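Local coordinates for protein putative polysaccharide deacetylase (Bdellovibrio bacteriovorus HD100, PDB 5JP6) that probably removes acetyl groups from peptidoglycan sugars as a zinc-binding member of carbohydrate esterase family 4, at residues D165-R168 with K169-V172; G261-A264 with V265-L269; F299-N302 with I303-D306; L349-L352 with Y353-Y357. The protein carries 1 engineered substitution. All coordinates share one frame; numbering follows the deposited sequence.

Interaction 1 of 4, residues D165-R168 with K169-V172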
loop_
_atom_site.group_PDB
_atom_site.type_symbol
_atom_site.label_atom_id
_atom_site.label_comp_id
_atom_site.label_asym_id
_atom_site.label_seq_id
_atom_site.Cartn_x
_atom_site.Cartn_y
_atom_site.Cartn_z
ATOM N N ASP A 165 19.811 8.323 3.839
ATOM C CA ASP A 165 21.126 8.905 3.516
ATOM C C ASP A 165 21.164 9.507 2.108
ATOM O O ASP A 165 22.226 9.658 1.491
ATOM C CB ASP A 165 22.258 7.887 3.720
ATOM C CG ASP A 165 22.262 7.309 5.121
ATOM O OD1 ASP A 165 22.488 8.061 6.050
ATOM O OD2 ASP A 165 21.966 6.112 5.289
ATOM N N VAL A 166 19.991 9.941 1.645
ATOM C CA VAL A 166 19.921 10.569 0.341
ATOM C C VAL A 166 20.267 12.069 0.416
ATOM O O VAL A 166 20.318 12.667 1.506
ATOM C CB VAL A 166 18.551 10.374 -0.333
ATOM C CG1 VAL A 166 18.256 8.884 -0.515
ATOM C CG2 VAL A 166 17.452 11.056 0.448
ATOM N N ALA A 167 20.505 12.667 -0.752
ATOM C CA ALA A 167 20.886 14.091 -0.860
ATOM C C ALA A 167 19.663 15.012 -0.752
ATOM O O ALA A 167 18.508 14.550 -0.854
ATOM C CB ALA A 167 21.649 14.344 -2.153
ATOM N N ARG A 168 19.915 16.318 -0.600
ATOM C CA ARG A 168 18.830 17.292 -0.649
ATOM C C ARG A 168 18.072 17.110 -1.986
ATOM O O ARG A 168 18.674 16.859 -3.060
ATOM C CB ARG A 168 19.324 18.734 -0.477
ATOM C CG ARG A 168 20.203 19.262 -1.602
ATOM C CD ARG A 168 20.593 20.751 -1.407
ATOM N NE ARG A 168 19.431 21.649 -1.327
ATOM C CZ ARG A 168 18.777 22.166 -2.371
ATOM N NH1 ARG A 168 19.153 21.888 -3.622
ATOM N NH2 ARG A 168 17.733 22.967 -2.165
ATOM N N LYS A 169 16.750 17.210 -1.876
ATOM C CA LYS A 169 15.811 17.139 -2.997
ATOM C C LYS A 169 15.776 15.776 -3.683
ATOM O O LYS A 169 15.326 15.640 -4.820
ATOM C CB LYS A 169 15.976 18.305 -3.972
ATOM C CG LYS A 169 15.804 19.635 -3.235
ATOM C CD LYS A 169 15.579 20.798 -4.131
ATOM C CE LYS A 169 14.117 20.921 -4.452
ATOM N NZ LYS A 169 13.892 22.182 -5.196
ATOM N N GLU A 170 16.195 14.762 -2.937
ATOM C CA GLU A 170 16.018 13.370 -3.360
ATOM C C GLU A 170 14.952 12.716 -2.500
ATOM O O GLU A 170 14.985 12.837 -1.268
ATOM C CB GLU A 170 17.332 12.602 -3.276
ATOM C CG GLU A 170 18.372 13.055 -4.281
ATOM C CD GLU A 170 19.657 12.249 -4.276
ATOM O OE1 GLU A 170 19.947 11.537 -3.272
ATOM O OE2 GLU A 170 20.369 12.317 -5.299
ATOM N N VAL A 171 14.042 11.977 -3.157
ATOM C CA VAL A 171 13.028 11.212 -2.450
ATOM C C VAL A 171 12.998 9.775 -2.947
ATOM O O VAL A 171 13.242 9.486 -4.126
ATOM C CB VAL A 171 11.635 11.840 -2.522
ATOM C CG1 VAL A 171 11.617 13.203 -1.863
ATOM C CG2 VAL A 171 11.151 11.945 -3.960
ATOM N N VAL A 172 12.744 8.880 -2.004
ATOM C CA VAL A 172 12.614 7.452 -2.266
ATOM C C VAL A 172 11.139 7.119 -2.112
ATOM O O VAL A 172 10.540 7.387 -1.080
ATOM C CB VAL A 172 13.432 6.611 -1.262
ATOM C CG1 VAL A 172 13.355 5.127 -1.570
ATOM C CG2 VAL A 172 14.864 7.043 -1.196
#
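Glu170 turns back over the chain that precedes it and grips Ala167 at two points. Its side chain, extended beyond CG, brings OE1 to 2.8 Å from the backbone N of Ala167 in a hydrogen bond close to straight, at 163°. The donor stands above the carboxylate plane rather than in it. The same folding back rests the carboxylate on the methyl of Ala167, with Glu170 CD 3.6 Å from Ala167 CB, and lays OE1 beside CB of Val166 at 3.5 Å. Outside this turn, OE1 also receives Gln151 and OE2 receives Asn149, so both carboxylate oxygens are tied down.

Val166 slants across the Glu170 side chain and sends its two methyls different ways. CG1 meets CG2 of Val172 at 3.9 Å, a small apolar contact that runs on to Val360 and Leu362 of strand 358-364; CG2 lies over the carbonyl O of Glu170. Arg168 and Lys169 instead run alongside each other in the same direction. The lysine CG sits over one face of the guanidinium, toward its rim, while NZ goes on to the carbonyl of Arg355.

The backbone closes the turn where Glu170 N donates to Ala167 O at 3.1 Å. The result is a type II beta turn from Ala167 to Glu170, with Lys169 at the positive-phi corner, delivering the chain into strand 170-176 of the deacetylase sheet.

Interaction 2 of 4, residues G261-A264 with V265-L269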
loop_
_atom_site.group_PDB
_atom_site.type_symbol
_atom_site.label_atom_id
_atom_site.label_comp_id
_atom_site.label_asym_id
_atom_site.label_seq_id
_atom_site.Cartn_x
_atom_site.Cartn_y
_atom_site.Cartn_z
ATOM N N GLY A 261 6.354 -13.098 4.914
ATOM C CA GLY A 261 6.192 -12.196 3.761
ATOM C C GLY A 261 7.402 -12.300 2.807
ATOM O O GLY A 261 7.268 -12.309 1.595
ATOM N N HIS A 262 8.590 -12.399 3.389
ATOM C CA HIS A 262 9.797 -12.576 2.619
ATOM C C HIS A 262 9.751 -13.884 1.827
ATOM O O HIS A 262 10.064 -13.912 0.636
ATOM C CB HIS A 262 11.012 -12.545 3.515
ATOM C CG HIS A 262 11.890 -11.362 3.285
ATOM N ND1 HIS A 262 11.431 -10.067 3.347
ATOM C CD2 HIS A 262 13.201 -11.276 2.960
ATOM C CE1 HIS A 262 12.420 -9.237 3.087
ATOM N NE2 HIS A 262 13.500 -9.941 2.846
ATOM N N GLN A 263 9.319 -14.946 2.496
ATOM C CA GLN A 263 9.179 -16.224 1.836
ATOM C C GLN A 263 8.170 -16.159 0.670
ATOM O O GLN A 263 8.390 -16.772 -0.369
ATOM C CB GLN A 263 8.770 -17.292 2.842
ATOM C CG GLN A 263 8.800 -18.678 2.271
ATOM C CD GLN A 263 10.216 -19.241 2.124
ATOM O OE1 GLN A 263 11.011 -19.209 3.050
ATOM N NE2 GLN A 263 10.517 -19.783 0.950
ATOM N N ALA A 264 7.059 -15.444 0.872
ATOM C CA ALA A 264 6.028 -15.367 -0.177
ATOM C C ALA A 264 6.622 -14.728 -1.433
ATOM O O ALA A 264 6.382 -15.184 -2.551
ATOM C CB ALA A 264 4.814 -14.610 0.291
ATOM N N VAL A 265 7.369 -13.631 -1.246
ATOM C CA VAL A 265 7.991 -12.968 -2.390
ATOM C C VAL A 265 8.978 -13.915 -3.089
ATOM O O VAL A 265 8.970 -14.061 -4.319
ATOM C CB VAL A 265 8.688 -11.665 -1.978
ATOM C CG1 VAL A 265 9.495 -11.090 -3.129
ATOM C CG2 VAL A 265 7.673 -10.635 -1.456
ATOM N N PHE A 266 9.830 -14.523 -2.295
ATOM C CA PHE A 266 10.836 -15.464 -2.795
ATOM C C PHE A 266 10.208 -16.621 -3.567
ATOM O O PHE A 266 10.695 -17.014 -4.626
ATOM C CB PHE A 266 11.672 -15.987 -1.658
ATOM C CG PHE A 266 12.699 -17.006 -2.066
ATOM C CD1 PHE A 266 13.860 -16.616 -2.679
ATOM C CD2 PHE A 266 12.459 -18.358 -1.900
ATOM C CE1 PHE A 266 14.807 -17.549 -3.065
ATOM C CE2 PHE A 266 13.388 -19.285 -2.288
ATOM C CZ PHE A 266 14.547 -18.877 -2.896
ATOM N N ASP A 267 9.106 -17.150 -3.035
ATOM C CA ASP A 267 8.427 -18.264 -3.690
ATOM C C ASP A 267 7.921 -17.904 -5.092
ATOM O O ASP A 267 7.852 -18.792 -5.963
ATOM C CB ASP A 267 7.284 -18.765 -2.835
ATOM C CG ASP A 267 7.731 -19.515 -1.598
ATOM O OD1 ASP A 267 8.933 -19.872 -1.467
ATOM O OD2 ASP A 267 6.850 -19.726 -0.715
ATOM N N VAL A 268 7.574 -16.630 -5.308
ATOM C CA VAL A 268 7.123 -16.187 -6.642
ATOM C C VAL A 268 8.300 -15.873 -7.569
ATOM O O VAL A 268 8.336 -16.320 -8.729
ATOM C CB VAL A 268 6.178 -14.983 -6.548
ATOM C CG1 VAL A 268 5.795 -14.438 -7.929
ATOM C CG2 VAL A 268 4.903 -15.357 -5.766
ATOM N N LEU A 269 9.270 -15.115 -7.056
ATOM C CA LEU A 269 10.296 -14.506 -7.888
ATOM C C LEU A 269 11.626 -15.252 -7.953
ATOM O O LEU A 269 12.381 -15.053 -8.916
ATOM C CB LEU A 269 10.615 -13.100 -7.379
ATOM C CG LEU A 269 9.464 -12.109 -7.346
ATOM C CD1 LEU A 269 9.932 -10.804 -6.747
ATOM C CD2 LEU A 269 8.878 -11.887 -8.736
#
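Two successive turns near the C-terminal end of helix 251-269 meet here, tied on the outer side by an i to i+4 pair, Gln263 and Asp267. The amide NE2 of Gln263 donates to OD1 of Asp267 at 2.9 Å along a nearly straight line of 165°. The acceptor lies in the amide plane, whereas the donor reaches OD1 on its syn side, somewhat out of the carboxylate plane; the two flat groups are turned 45° against each other. A bend at chi2 (76°) lets the glutamine double back toward the next turn. There Gln263 NE2 also comes to 3.7 Å from CD2 of Phe266, while OE1 accepts the backbone N of Lys377.

Below this pair the backbone runs regularly. Phe266 N donates to His262 O at 3.0 Å and Asp267 N to Gln263 O at 2.8 Å, but Val268 N reaches Ala264 O only through a weak bond of 3.3 Å.

The chemistry is mixed. Ala264, Val265 and Val268 seat the helix on Val207 of helix 204-209, buried His262 adds a hydrogen bond to Ser226, and Gln263, with both ends of its amide engaged, links the helix turn to the C-terminal chain.

Interaction 3 of 4, residues F299-N302 with I303-D306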
loop_
_atom_site.group_PDB
_atom_site.type_symbol
_atom_site.label_atom_id
_atom_site.label_comp_id
_atom_site.label_asym_id
_atom_site.label_seq_id
_atom_site.Cartn_x
_atom_site.Cartn_y
_atom_site.Cartn_z
ATOM N N PHE A 299 13.404 -0.489 7.208
ATOM C CA PHE A 299 13.023 0.747 6.521
ATOM C C PHE A 299 11.837 1.368 7.232
ATOM O O PHE A 299 10.703 0.850 7.192
ATOM C CB PHE A 299 12.725 0.479 5.043
ATOM C CG PHE A 299 13.972 0.361 4.225
ATOM C CD1 PHE A 299 14.767 -0.801 4.306
ATOM C CD2 PHE A 299 14.417 1.418 3.432
ATOM C CE1 PHE A 299 15.946 -0.882 3.635
ATOM C CE2 PHE A 299 15.609 1.305 2.732
ATOM C CZ PHE A 299 16.362 0.151 2.846
ATOM N N ALA A 300 12.079 2.534 7.818
ATOM C CA ALA A 300 11.008 3.384 8.311
ATOM C C ALA A 300 10.794 4.428 7.179
ATOM O O ALA A 300 10.930 4.100 6.004
ATOM C CB ALA A 300 11.398 3.990 9.646
ATOM N N TRP A 301 10.426 5.653 7.501
ATOM C CA TRP A 301 10.132 6.697 6.502
ATOM C C TRP A 301 10.149 8.032 7.265
ATOM O O TRP A 301 10.075 8.057 8.495
ATOM C CB TRP A 301 8.760 6.509 5.814
ATOM C CG TRP A 301 7.611 6.593 6.778
ATOM C CD1 TRP A 301 6.875 7.717 7.064
ATOM C CD2 TRP A 301 7.090 5.548 7.583
ATOM N NE1 TRP A 301 5.952 7.428 8.022
ATOM C CE2 TRP A 301 6.052 6.104 8.355
ATOM C CE3 TRP A 301 7.410 4.194 7.749
ATOM C CZ2 TRP A 301 5.338 5.362 9.253
ATOM C CZ3 TRP A 301 6.681 3.467 8.652
ATOM C CH2 TRP A 301 5.668 4.055 9.394
ATOM N N ASN A 302 10.222 9.137 6.520
ATOM C CA ASN A 302 10.059 10.461 7.128
ATOM C C ASN A 302 9.036 11.354 6.441
ATOM O O ASN A 302 8.707 12.400 6.962
ATOM C CB ASN A 302 11.386 11.207 7.224
ATOM C CG ASN A 302 11.946 11.558 5.874
ATOM O OD1 ASN A 302 12.143 10.700 5.019
ATOM N ND2 ASN A 302 12.202 12.839 5.661
ATOM N N ILE A 303 8.589 10.964 5.262
ATOM C CA ILE A 303 7.605 11.745 4.512
ATOM C C ILE A 303 6.300 10.927 4.461
ATOM O O ILE A 303 6.218 9.902 3.769
ATOM C CB ILE A 303 8.081 12.090 3.085
ATOM C CG1 ILE A 303 9.347 12.921 3.109
ATOM C CG2 ILE A 303 6.979 12.834 2.320
ATOM C CD1 ILE A 303 10.094 12.948 1.809
ATOM N N GLU A 304 5.285 11.412 5.179
ATOM C CA GLU A 304 3.966 10.764 5.222
ATOM C C GLU A 304 3.079 11.257 4.077
ATOM O O GLU A 304 3.055 12.429 3.762
ATOM C CB GLU A 304 3.306 10.987 6.569
ATOM C CG GLU A 304 3.881 9.940 7.526
ATOM C CD GLU A 304 3.872 10.285 8.965
ATOM O OE1 GLU A 304 3.380 11.374 9.342
ATOM O OE2 GLU A 304 4.378 9.428 9.723
ATOM N N SER A 305 2.360 10.319 3.464
ATOM C CA SER A 305 1.306 10.645 2.540
ATOM C C SER A 305 -0.039 10.749 3.193
ATOM O O SER A 305 -0.936 11.420 2.646
ATOM C CB SER A 305 1.237 9.625 1.402
ATOM O OG SER A 305 0.820 8.360 1.872
ATOM N N ASP A 306 -0.204 10.067 4.335
ATOM C CA ASP A 306 -1.533 9.914 4.938
ATOM C C ASP A 306 -2.551 9.330 3.933
ATOM O O ASP A 306 -3.741 9.606 4.032
ATOM C CB ASP A 306 -2.035 11.255 5.485
ATOM C CG ASP A 306 -1.263 11.734 6.678
ATOM O OD1 ASP A 306 -0.622 10.936 7.359
ATOM O OD2 ASP A 306 -1.420 12.949 6.969
HETATM O O HOH W 1 6.054 13.772 6.834
#
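Trp301 holds its CG between its own backbone N and carbonyl carbon (chi1 62°), which swings the indole forward along the chain; Glu304 sets its CG opposite its carbonyl carbon and runs on extended, so that its carboxylate arrives at the indole's nitrogen edge. There Trp301 NE1 donates to Glu304 OE2 at 3.1 Å, with an N-H...O angle of 162°. The oxygen lies near the ring plane and offers its anti lone pair, the one directed away from OE1. Because the ring and carboxylate planes stand 52° apart, the acid meets the indole at a slant rather than flat against it. Glu304 CG comes to 3.3 Å from Trp301 NE1 and packs near CD1 of the same ring.

This junction joins strand 297-299 to the short strand 303-304 in the parallel sheet of the NodB homology domain, and it borders the metal site. The indole meets the ring of Tyr280, a zinc ligand, almost at a right angle, so the bond from Glu304 probably helps to set the rotation of a ring packed against a zinc-binding residue. Arg277 lies against the same tryptophan.

The Asn302 and Ile303 side chains run alongside one another, with Asn302 ND2 3.8 Å from Ile303 CG1. The asparagine amide is engaged at both ends: OD1 accepts Ile331 N of strand 330-335, and ND2 donates to Gln327 OE1 at the end of helix 313-327 and to Arg329 O. A water bridges the backbone, donating to Asn302 O at 3.0 Å and accepting from Glu304 N at 3.0 Å.

Interaction 4 of 4, residues L349-L352 with Y353-Y357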
loop_
_atom_site.group_PDB
_atom_site.type_symbol
_atom_site.label_atom_id
_atom_site.label_comp_id
_atom_site.label_asym_id
_atom_site.label_seq_id
_atom_site.Cartn_x
_atom_site.Cartn_y
_atom_site.Cartn_z
ATOM N N LEU A 349 4.087 12.582 -9.492
ATOM C CA LEU A 349 5.370 12.515 -10.144
ATOM C C LEU A 349 5.699 13.801 -10.919
ATOM O O LEU A 349 6.827 14.272 -10.880
ATOM C CB LEU A 349 5.440 11.267 -11.015
ATOM C CG LEU A 349 5.356 9.918 -10.267
ATOM C CD1 LEU A 349 5.107 8.764 -11.233
ATOM C CD2 LEU A 349 6.581 9.703 -9.413
ATOM N N ARG A 350 4.712 14.334 -11.625
ATOM C CA ARG A 350 4.905 15.586 -12.331
ATOM C C ARG A 350 5.237 16.714 -11.358
ATOM O O ARG A 350 6.142 17.510 -11.621
ATOM C CB ARG A 350 3.685 15.910 -13.204
ATOM C CG ARG A 350 3.735 17.268 -13.929
ATOM C CD ARG A 350 4.922 17.499 -14.863
ATOM N NE ARG A 350 5.126 18.921 -15.182
ATOM C CZ ARG A 350 4.559 19.597 -16.174
ATOM N NH1 ARG A 350 3.726 19.020 -17.029
ATOM N NH2 ARG A 350 4.847 20.882 -16.323
ATOM N N GLU A 351 4.535 16.781 -10.233
ATOM C CA GLU A 351 4.843 17.827 -9.236
ATOM C C GLU A 351 6.237 17.641 -8.611
ATOM O O GLU A 351 6.915 18.644 -8.413
ATOM C CB GLU A 351 3.775 17.913 -8.174
ATOM C CG GLU A 351 2.564 18.700 -8.626
ATOM C CD GLU A 351 2.955 20.151 -8.922
ATOM O OE1 GLU A 351 3.558 20.807 -8.024
ATOM O OE2 GLU A 351 2.700 20.596 -10.056
ATOM N N LEU A 352 6.675 16.410 -8.320
ATOM C CA LEU A 352 8.059 16.198 -7.825
ATOM C C LEU A 352 9.012 16.828 -8.847
ATOM O O LEU A 352 9.953 17.553 -8.484
ATOM C CB LEU A 352 8.400 14.730 -7.640
ATOM C CG LEU A 352 7.844 13.992 -6.453
ATOM C CD1 LEU A 352 8.340 12.554 -6.484
ATOM C CD2 LEU A 352 8.191 14.685 -5.155
ATOM N N TYR A 353 8.821 16.499 -10.121
ATOM C CA TYR A 353 9.654 17.032 -11.172
ATOM C C TYR A 353 9.620 18.578 -11.227
ATOM O O TYR A 353 10.681 19.234 -11.205
ATOM C CB TYR A 353 9.220 16.442 -12.512
ATOM C CG TYR A 353 10.058 16.891 -13.661
ATOM C CD1 TYR A 353 11.293 16.298 -13.902
ATOM C CD2 TYR A 353 9.608 17.866 -14.519
ATOM C CE1 TYR A 353 12.059 16.677 -14.978
ATOM C CE2 TYR A 353 10.376 18.257 -15.596
ATOM C CZ TYR A 353 11.596 17.661 -15.803
ATOM O OH TYR A 353 12.315 18.056 -16.875
ATOM N N ASN A 354 8.406 19.135 -11.165
ATOM C CA ASN A 354 8.215 20.579 -11.188
ATOM C C ASN A 354 8.925 21.283 -10.024
ATOM O O ASN A 354 9.452 22.429 -10.154
ATOM C CB ASN A 354 6.733 20.978 -11.199
ATOM C CG ASN A 354 6.025 20.678 -12.503
ATOM O OD1 ASN A 354 6.645 20.480 -13.545
ATOM N ND2 ASN A 354 4.679 20.636 -12.422
ATOM N N ARG A 355 8.915 20.631 -8.873
ATOM C CA ARG A 355 9.458 21.175 -7.629
ATOM C C ARG A 355 10.951 20.961 -7.453
ATOM O O ARG A 355 11.499 21.388 -6.435
ATOM C CB ARG A 355 8.661 20.631 -6.434
ATOM C CG ARG A 355 7.207 21.088 -6.465
ATOM C CD ARG A 355 6.326 20.245 -5.563
ATOM N NE ARG A 355 4.917 20.648 -5.620
ATOM C CZ ARG A 355 4.255 21.325 -4.693
ATOM N NH1 ARG A 355 4.861 21.785 -3.617
ATOM N NH2 ARG A 355 2.974 21.598 -4.888
ATOM N N GLY A 356 11.591 20.291 -8.420
ATOM C CA GLY A 356 13.034 20.106 -8.431
ATOM C C GLY A 356 13.530 18.889 -7.696
ATOM O O GLY A 356 14.724 18.782 -7.395
ATOM N N TYR A 357 12.630 17.948 -7.436
ATOM C CA TYR A 357 12.978 16.738 -6.708
ATOM C C TYR A 357 13.397 15.625 -7.729
ATOM O O TYR A 357 12.946 15.616 -8.897
ATOM C CB TYR A 357 11.837 16.307 -5.730
ATOM C CG TYR A 357 11.642 17.226 -4.545
ATOM C CD1 TYR A 357 10.817 18.353 -4.626
ATOM C CD2 TYR A 357 12.297 17.000 -3.334
ATOM C CE1 TYR A 357 10.698 19.212 -3.561
ATOM C CE2 TYR A 357 12.159 17.885 -2.285
ATOM C CZ TYR A 357 11.378 18.994 -2.410
ATOM O OH TYR A 357 11.215 19.858 -1.337
#
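The contact between Leu349-Leu352 and Tyr353-Tyr357 is a helix C-terminus closed by a Schellman motif and braced by a polar chain of side chains, at the end of helix 339-354. Gly356, with positive phi, turns the chain out of the helix. Tyr357 N then reaches back to Leu352 O at 2.9 Å, and Gly356 N to Tyr353 O at 3.1 Å. Beside the first of these bonds, Leu352 CD2 touches Tyr357 CB at 4.0 Å, the two side chains crossing at about a right angle; this is the apolar contact that commonly accompanies such a cap.

Along the outer face, Asn354 stands between two charged residues. In the conformer described, Arg350 bends at chi2 and brings NE to OD1 of Asn354 at 2.7 Å, nearly straight at 171°, with the oxygen in the guanidinium plane at its edge and the amide turned almost perpendicular. Asn354 ND2 in turn donates to Glu351 OE2 at 3.1 Å, approaching from above the carboxylate plane. The other oxygen, Glu351 OE1, forms a salt bridge through its anti lone pair with Arg355 NE at 2.8 Å, one turn on, the carboxylate and guanidinium standing steeply to each other. In this conformer of Arg350 one amide bridges a cation and an anion, a second conformer leaving the arginine half less certain; the anion's two oxygens are divided between two partners.

Outward, Arg355 and Tyr357 both engage Glu325 of helix 313-327, Tyr353 stacks on Phe144, and Leu349, Leu352 and Tyr357 press on strand 170-176, fastening the helix end between its neighbour helix and the sheet.

In the fold
All four contacts are local and partly buried, yet their chemistry follows their place. Interactions 1 and 4, centred about 21 and 22 Å from the chain centre, form one peripheral neighbourhood: Lys169 reaches the helix end of interaction 4 and Val171 packs on Leu352. Interaction 3, the most central at about 12 Å, touches interaction 1 through Ile303 and Val171 but stays about 7 Å from interaction 4 at the nearest atoms; it alone reaches a ring lying against a zinc ligand. Interaction 2 stands apart, its nearest atoms about 9 Å from interaction 3. Interactions 2 and 4 carry amide-carboxylate pairs; interaction 4 adds a salt bridge, and interaction 1 folds an acid onto backbone.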